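Local coordinates for N-terminal acetyltransferase-like protein (Chaetomium thermophilum, PDB 5NNP) that probably serves as the TPR-repeat auxiliary subunit of an N-terminal acetyltransferase complex, assisting transfer of acetyl groups to protein N-termini, at residues 485-495 and 509-520. Sequence-based numbering, arbitrary orientation.
Sequences QCIWFLTEDGE and RYHTVFSIFDTW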
loop_
_atom_site.group_PDB
_atom_site.type_symbol
_atom_site.label_atom_id
_atom_site.label_comp_id
_atom_site.label_asym_id
_atom_site.label_seq_id
_atom_site.Cartn_x
_atom_site.Cartn_y
_atom_site.Cartn_z
ATOM N N GLN A 485 -0.138 -5.307 12.583
ATOM C CA GLN A 485 0.834 -4.887 11.576
ATOM C C GLN A 485 1.200 -3.401 11.687
ATOM O O GLN A 485 1.348 -2.712 10.670
ATOM C CB GLN A 485 0.289 -5.205 10.178
ATOM C CG GLN A 485 -0.118 -6.683 10.032
ATOM C CD GLN A 485 -0.829 -6.999 8.715
ATOM O OE1 GLN A 485 -1.108 -6.110 7.928
ATOM N NE2 GLN A 485 -1.127 -8.277 8.485
ATOM N N CYS A 486 1.359 -2.914 12.919
ATOM C CA CYS A 486 1.620 -1.492 13.137
ATOM C C CYS A 486 3.104 -1.145 12.948
ATOM O O CYS A 486 3.895 -1.197 13.903
ATOM C CB CYS A 486 1.159 -1.063 14.542
ATOM S SG CYS A 486 1.148 0.733 14.796
ATOM N N ILE A 487 3.465 -0.759 11.725
ATOM C CA ILE A 487 4.859 -0.528 11.352
ATOM C C ILE A 487 5.469 0.769 11.932
ATOM O O ILE A 487 6.650 0.805 12.263
ATOM C CB ILE A 487 5.009 -0.515 9.806
ATOM C CG1 ILE A 487 4.686 -1.904 9.239
ATOM C CG2 ILE A 487 6.426 -0.103 9.383
ATOM C CD1 ILE A 487 4.668 -1.979 7.728
ATOM N N TRP A 488 4.686 1.834 12.045
ATOM C CA TRP A 488 5.237 3.075 12.578
ATOM C C TRP A 488 5.717 2.826 14.006
ATOM O O TRP A 488 6.854 3.176 14.360
ATOM C CB TRP A 488 4.228 4.239 12.515
ATOM C CG TRP A 488 3.233 4.335 13.655
ATOM C CD1 TRP A 488 1.926 3.929 13.638
ATOM C CD2 TRP A 488 3.462 4.882 14.969
ATOM N NE1 TRP A 488 1.336 4.178 14.856
ATOM C CE2 TRP A 488 2.252 4.760 15.687
ATOM C CE3 TRP A 488 4.574 5.446 15.608
ATOM C CZ2 TRP A 488 2.123 5.197 17.003
ATOM C CZ3 TRP A 488 4.439 5.878 16.923
ATOM C CH2 TRP A 488 3.224 5.751 17.603
ATOM N N PHE A 489 4.889 2.174 14.813
ATOM C CA PHE A 489 5.271 1.999 16.200
ATOM C C PHE A 489 6.445 1.036 16.313
ATOM O O PHE A 489 7.383 1.289 17.061
ATOM C CB PHE A 489 4.116 1.498 17.064
ATOM C CG PHE A 489 4.522 1.264 18.483
ATOM C CD1 PHE A 489 4.630 2.327 19.367
ATOM C CD2 PHE A 489 4.845 -0.003 18.931
ATOM C CE1 PHE A 489 5.015 2.130 20.661
ATOM C CE2 PHE A 489 5.243 -0.201 20.247
ATOM C CZ PHE A 489 5.326 0.872 21.106
ATOM N N LEU A 490 6.382 -0.072 15.575
ATOM C CA LEU A 490 7.454 -1.065 15.601
ATOM C C LEU A 490 8.790 -0.428 15.216
ATOM O O LEU A 490 9.806 -0.671 15.870
ATOM C CB LEU A 490 7.134 -2.239 14.677
ATOM C CG LEU A 490 6.000 -3.190 15.090
ATOM C CD1 LEU A 490 5.750 -4.244 14.015
ATOM C CD2 LEU A 490 6.285 -3.858 16.408
ATOM N N THR A 491 8.787 0.406 14.179
ATOM C CA THR A 491 10.023 1.054 13.739
ATOM C C THR A 491 10.539 2.028 14.800
ATOM O O THR A 491 11.713 1.983 15.173
ATOM C CB THR A 491 9.839 1.806 12.412
ATOM O OG1 THR A 491 9.247 0.937 11.444
ATOM C CG2 THR A 491 11.177 2.279 11.884
ATOM N N GLU A 492 9.656 2.905 15.277
ATOM C CA GLU A 492 10.002 3.866 16.323
ATOM C C GLU A 492 10.506 3.179 17.590
ATOM O O GLU A 492 11.491 3.595 18.191
ATOM C CB GLU A 492 8.788 4.733 16.655
ATOM C CG GLU A 492 8.499 5.805 15.623
ATOM C CD GLU A 492 9.574 6.864 15.580
ATOM O OE1 GLU A 492 9.673 7.569 14.567
ATOM O OE2 GLU A 492 10.322 7.009 16.573
ATOM N N ASP A 493 9.817 2.121 17.995
ATOM C CA ASP A 493 10.212 1.356 19.168
ATOM C C ASP A 493 11.620 0.789 18.999
ATOM O O ASP A 493 12.406 0.772 19.943
ATOM C CB ASP A 493 9.219 0.226 19.430
ATOM C CG ASP A 493 9.398 -0.406 20.798
ATOM O OD1 ASP A 493 9.626 0.331 21.781
ATOM O OD2 ASP A 493 9.298 -1.646 20.896
ATOM N N GLY A 494 11.926 0.324 17.794
ATOM C CA GLY A 494 13.226 -0.248 17.507
ATOM C C GLY A 494 14.328 0.788 17.583
ATOM O O GLY A 494 15.344 0.576 18.246
ATOM N N GLU A 495 14.122 1.916 16.911
ATOM C CA GLU A 495 15.105 2.981 16.888
ATOM C C GLU A 495 15.383 3.483 18.304
ATOM O O GLU A 495 16.535 3.757 18.664
ATOM C CB GLU A 495 14.634 4.111 15.967
ATOM C CG GLU A 495 14.514 3.668 14.512
ATOM C CD GLU A 495 14.060 4.762 13.564
ATOM O OE1 GLU A 495 13.650 5.849 14.018
ATOM O OE2 GLU A 495 14.121 4.536 12.343
ATOM N N ARG A 509 12.555 -5.900 16.489
ATOM C CA ARG A 509 11.570 -5.004 15.872
ATOM C C ARG A 509 11.753 -4.898 14.361
ATOM O O ARG A 509 10.790 -5.066 13.604
ATOM C CB ARG A 509 11.649 -3.611 16.493
ATOM C CG ARG A 509 11.408 -3.600 17.986
ATOM C CD ARG A 509 9.955 -3.954 18.293
ATOM N NE ARG A 509 9.722 -3.935 19.729
ATOM C CZ ARG A 509 9.859 -4.990 20.526
ATOM N NH1 ARG A 509 10.218 -6.157 20.026
ATOM N NH2 ARG A 509 9.642 -4.874 21.829
ATOM N N TYR A 510 12.980 -4.600 13.928
ATOM C CA TYR A 510 13.279 -4.499 12.499
ATOM C C TYR A 510 12.918 -5.812 11.778
ATOM O O TYR A 510 12.313 -5.799 10.695
ATOM C CB TYR A 510 14.753 -4.138 12.266
ATOM C CG TYR A 510 15.186 -2.863 12.967
ATOM C CD1 TYR A 510 14.295 -1.809 13.138
ATOM C CD2 TYR A 510 16.478 -2.719 13.479
ATOM C CE1 TYR A 510 14.668 -0.646 13.781
ATOM C CE2 TYR A 510 16.863 -1.556 14.127
ATOM C CZ TYR A 510 15.953 -0.518 14.275
ATOM O OH TYR A 510 16.320 0.649 14.924
ATOM N N HIS A 511 13.260 -6.942 12.392
ATOM C CA HIS A 511 12.869 -8.225 11.825
ATOM C C HIS A 511 11.345 -8.376 11.737
ATOM O O HIS A 511 10.830 -8.967 10.788
ATOM C CB HIS A 511 13.474 -9.374 12.626
ATOM C CG HIS A 511 14.870 -9.710 12.214
ATOM N ND1 HIS A 511 15.179 -10.837 11.486
ATOM C CD2 HIS A 511 16.036 -9.052 12.406
ATOM C CE1 HIS A 511 16.479 -10.866 11.258
ATOM N NE2 HIS A 511 17.021 -9.792 11.804
ATOM N N THR A 512 10.624 -7.836 12.710
ATOM C CA THR A 512 9.172 -7.931 12.681
ATOM C C THR A 512 8.560 -7.154 11.508
ATOM O O THR A 512 7.633 -7.638 10.858
ATOM C CB THR A 512 8.574 -7.457 14.014
ATOM O OG1 THR A 512 8.960 -8.382 15.028
ATOM C CG2 THR A 512 7.055 -7.396 13.967
ATOM N N VAL A 513 9.075 -5.959 11.237
ATOM C CA VAL A 513 8.649 -5.190 10.072
ATOM C C VAL A 513 8.974 -5.928 8.755
ATOM O O VAL A 513 8.225 -5.875 7.790
ATOM C CB VAL A 513 9.314 -3.810 10.072
ATOM C CG1 VAL A 513 9.123 -3.101 8.750
ATOM C CG2 VAL A 513 8.780 -2.983 11.228
ATOM N N PHE A 514 10.103 -6.614 8.729
ATOM C CA PHE A 514 10.482 -7.411 7.577
ATOM C C PHE A 514 9.439 -8.528 7.332
ATOM O O PHE A 514 9.021 -8.764 6.197
ATOM C CB PHE A 514 11.890 -7.982 7.803
ATOM C CG PHE A 514 12.436 -8.750 6.647
ATOM C CD1 PHE A 514 12.155 -10.110 6.504
ATOM C CD2 PHE A 514 13.250 -8.126 5.705
ATOM C CE1 PHE A 514 12.675 -10.837 5.437
ATOM C CE2 PHE A 514 13.775 -8.848 4.621
ATOM C CZ PHE A 514 13.481 -10.201 4.484
ATOM N N SER A 515 9.007 -9.183 8.408
ATOM C CA SER A 515 8.016 -10.250 8.336
ATOM C C SER A 515 6.629 -9.773 7.928
ATOM O O SER A 515 5.891 -10.492 7.237
ATOM C CB SER A 515 7.917 -10.952 9.668
ATOM O OG SER A 515 8.997 -11.851 9.805
ATOM N N ILE A 516 6.273 -8.571 8.370
ATOM C CA ILE A 516 5.029 -7.961 7.942
ATOM C C ILE A 516 5.035 -7.817 6.430
ATOM O O ILE A 516 4.004 -8.031 5.785
ATOM C CB ILE A 516 4.801 -6.592 8.612
ATOM C CG1 ILE A 516 4.475 -6.791 10.090
ATOM C CG2 ILE A 516 3.675 -5.845 7.955
ATOM C CD1 ILE A 516 4.503 -5.500 10.891
ATOM N N PHE A 517 6.193 -7.495 5.851
ATOM C CA PHE A 517 6.245 -7.346 4.399
ATOM C C PHE A 517 6.165 -8.711 3.722
ATOM O O PHE A 517 5.579 -8.834 2.655
ATOM C CB PHE A 517 7.476 -6.554 3.949
ATOM C CG PHE A 517 7.198 -5.078 3.801
ATOM C CD1 PHE A 517 6.789 -4.551 2.588
ATOM C CD2 PHE A 517 7.271 -4.226 4.893
ATOM C CE1 PHE A 517 6.501 -3.192 2.456
ATOM C CE2 PHE A 517 6.968 -2.858 4.763
ATOM C CZ PHE A 517 6.592 -2.350 3.544
ATOM N N ASP A 518 6.681 -9.752 4.360
ATOM C CA ASP A 518 6.528 -11.087 3.797
ATOM C C ASP A 518 5.046 -11.451 3.747
ATOM O O ASP A 518 4.587 -12.088 2.808
ATOM C CB ASP A 518 7.305 -12.131 4.602
ATOM C CG ASP A 518 8.812 -12.081 4.346
ATOM O OD1 ASP A 518 9.238 -11.456 3.346
ATOM O OD2 ASP A 518 9.567 -12.677 5.153
ATOM N N THR A 519 4.298 -11.012 4.751
ATOM C CA THR A 519 2.889 -11.346 4.848
ATOM C C THR A 519 2.092 -10.655 3.759
ATOM O O THR A 519 1.249 -11.261 3.105
ATOM C CB THR A 519 2.320 -10.949 6.195
ATOM O OG1 THR A 519 2.925 -11.744 7.213
ATOM C CG2 THR A 519 0.795 -11.143 6.215
ATOM N N TRP A 520 2.363 -9.369 3.593
ATOM C CA TRP A 520 1.750 -8.565 2.561
ATOM C C TRP A 520 1.975 -9.205 1.194
ATOM O O TRP A 520 1.081 -9.211 0.339
ATOM C CB TRP A 520 2.322 -7.154 2.626
ATOM C CG TRP A 520 1.827 -6.395 3.824
ATOM C CD1 TRP A 520 0.966 -6.853 4.775
ATOM C CD2 TRP A 520 2.136 -5.037 4.182
ATOM N NE1 TRP A 520 0.726 -5.874 5.710
ATOM C CE2 TRP A 520 1.424 -4.752 5.368
ATOM C CE3 TRP A 520 2.952 -4.043 3.625
ATOM C CZ2 TRP A 520 1.509 -3.508 6.012
ATOM C CZ3 TRP A 520 3.031 -2.799 4.267
ATOM C CH2 TRP A 520 2.310 -2.546 5.443
HETATM O O HOH W 1 9.000 -2.590 23.833
#
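Ile487 pushes its side chain into a hole formed by Val513, Ile516, Phe517 and Trp520. Its CD1 lies 3.3 Å from Trp520 CH2 and also meets Phe517 CE2. CG1 stands anti to the carbonyl carbon (chi1 -65°) and the chain runs on extended, which carries CD1 to the two rings. Leu490 is the next knob, set among Arg509, Thr512, Val513 and Ile516. Its CD1 touches Ile516 CD1 at 3.6 Å, while its CD2 faces Arg509 CD. Segments 487-495 and 509-520 run roughly antiparallel at 156°, and their axes come within 8.7 Å at the closest point, as in the helical hairpins of TPR-like solenoids. Gln485 is the C-prime residue of the Schellman motif ending helix 476-483. Trp520 NE1 donates to Gln485 OE1 at 2.9 Å, nearly straight at 175°. The acceptor lies in the indole plane, but the donor sits above the amide carbonyl plane. Gln485 OE1 also bonds to the chain of another protein in the assembly. At the other end, Arg509 NE binds Asp493 OD2 at 2.6 Å on its anti side, near the guanidinium plane. A water bridges Asp493 OD2 and Arg509 NH2, and Asn458 bonds Asp493 OD1. A leucine replacing Arg509 would probably leave the buried Asp493 carboxylate without its charge partner. Tyr510 reaches past Gly494, and its OH bonds to Gln498.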